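Local coordinates for transcriptional activator TenA-1 (PDB 2QZC), which is probably a TenA-like thiaminase of heme oxygenase-like fold, hydrolysing thiamin or an aminopyrimidine derived from it, at residues W203-S206 with L207-D210. Numbering follows the deposited sequence. Where two conformers were deposited one is given.
Sequences WDAS and LRKD
The backbone of W203-S206 runs on into L207-D210 with helical bonds from L207 N to W203 O (3.0 Å) and R208 N to D204 O, then closes by a bond from D210 N to A205 O at 3.0 Å, in the carbonyl plane. A positive phi at K209 (50°) and a further bond from K209 N to S206 O, approached from above the carbonyl plane, identify a Schellman motif ending helix 186-208, the last helix of this all-helical, heme oxygenase-like fold. R208 folds back over this final turn: its chain bends at chi3 (-64°), and one guanidinium face lies over D204 O, 3.8 Å below the plane centre. The same group grips D210 side-on, NE to OD1 at 2.8 Å and NH2 to OD2 at 2.9 Å, both oxygens met on their syn sides and nearly in the guanidinium plane. D210 OD2 also presses against A205 CB, 3.2 Å away. Replacing D210 by an alanine would probably leave the R208 guanidinium without its paired carboxylate and freer to swing off the turn. K209 NZ forms a salt bridge with D39 on helix 38-63, while in the D204 conformer given, OD1 is hydrogen-bonded to H25 NE2. In the guanidinium plane, at the NH1 end, a water links the two segments, accepting from R208 NH1 at 2.9 Å and, in that same conformer, donating to D204 OD2 at 2.7 Å.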
loop_
_atom_site.group_PDB
_atom_site.type_symbol
_atom_site.label_atom_id
_atom_site.label_comp_id
_atom_site.label_asym_id
_atom_site.label_seq_id
_atom_site.Cartn_x
_atom_site.Cartn_y
_atom_site.Cartn_z
ATOM N N TRP A 203 14.757 13.390 18.189
ATOM C CA TRP A 203 15.597 12.882 19.288
ATOM C C TRP A 203 15.688 13.926 20.394
ATOM O O TRP A 203 15.665 13.567 21.574
ATOM C CB TRP A 203 17.008 12.585 18.818
ATOM C CG TRP A 203 17.323 11.606 17.769
ATOM C CD1 TRP A 203 18.155 11.829 16.702
ATOM C CD2 TRP A 203 16.940 10.232 17.691
ATOM N NE1 TRP A 203 18.319 10.684 15.991
ATOM C CE2 TRP A 203 17.558 9.698 16.538
ATOM C CE3 TRP A 203 16.101 9.401 18.474
ATOM C CZ2 TRP A 203 17.379 8.351 16.112
ATOM C CZ3 TRP A 203 15.931 8.101 18.080
ATOM C CH2 TRP A 203 16.596 7.578 16.885
ATOM N N ASP A 204 15.863 15.206 20.046
ATOM C CA ASP A 204 15.895 16.358 20.999
ATOM C C ASP A 204 14.637 16.326 21.903
ATOM O O ASP A 204 14.681 16.466 23.135
ATOM C CB ASP A 204 15.855 17.770 20.295
ATOM C CG ASP A 204 17.121 18.175 19.449
ATOM O OD1 ASP A 204 18.186 17.587 19.649
ATOM O OD2 ASP A 204 17.005 19.114 18.554
ATOM N N ALA A 205 13.487 16.200 21.256
ATOM C CA ALA A 205 12.193 16.249 21.931
ATOM C C ALA A 205 11.996 15.076 22.885
ATOM O O ALA A 205 11.329 15.225 23.930
ATOM C CB ALA A 205 11.060 16.313 20.899
ATOM N N SER A 206 12.592 13.927 22.549
ATOM C CA SER A 206 12.538 12.754 23.418
ATOM C C SER A 206 13.462 12.967 24.626
ATOM O O SER A 206 13.059 12.671 25.753
ATOM C CB SER A 206 12.840 11.471 22.650
ATOM O OG SER A 206 11.733 11.093 21.833
ATOM N N LEU A 207 14.690 13.463 24.426
ATOM C CA LEU A 207 15.574 13.744 25.587
ATOM C C LEU A 207 14.924 14.706 26.593
ATOM O O LEU A 207 15.094 14.560 27.800
ATOM C CB LEU A 207 16.940 14.265 25.114
ATOM C CG LEU A 207 17.842 13.292 24.380
ATOM C CD1 LEU A 207 19.126 13.998 23.870
ATOM C CD2 LEU A 207 18.211 12.091 25.261
ATOM N N ARG A 208 14.150 15.672 26.100
ATOM C CA ARG A 208 13.473 16.656 26.933
ATOM C C ARG A 208 12.118 16.182 27.442
ATOM O O ARG A 208 11.532 16.839 28.322
ATOM C CB ARG A 208 13.221 17.937 26.130
ATOM C CG ARG A 208 14.460 18.710 25.700
ATOM C CD ARG A 208 14.077 20.069 25.166
ATOM N NE ARG A 208 13.255 19.977 23.955
ATOM C CZ ARG A 208 13.658 20.175 22.705
ATOM N NH1 ARG A 208 14.882 20.527 22.400
ATOM N NH2 ARG A 208 12.793 20.026 21.704
ATOM N N LYS A 209 11.573 15.091 26.884
ATOM C CA LYS A 209 10.201 14.669 27.120
ATOM C C LYS A 209 9.251 15.855 26.917
ATOM O O LYS A 209 8.485 16.230 27.808
ATOM C CB LYS A 209 10.012 13.965 28.472
ATOM C CG LYS A 209 10.802 12.668 28.550
ATOM C CD LYS A 209 10.372 11.733 29.699
ATOM C CE LYS A 209 10.414 12.388 31.030
ATOM N NZ LYS A 209 9.809 11.421 32.033
ATOM N N ASP A 210 9.279 16.425 25.707
ATOM C CA ASP A 210 8.439 17.580 25.366
ATOM C C ASP A 210 6.945 17.321 25.551
ATOM O O ASP A 210 6.493 16.193 25.445
ATOM C CB ASP A 210 8.631 18.024 23.921
ATOM C CG ASP A 210 9.912 18.770 23.654
ATOM O OD1 ASP A 210 10.603 19.231 24.620
ATOM O OD2 ASP A 210 10.184 18.968 22.440
HETATM O O HOH W 1 15.361 20.978 19.551
#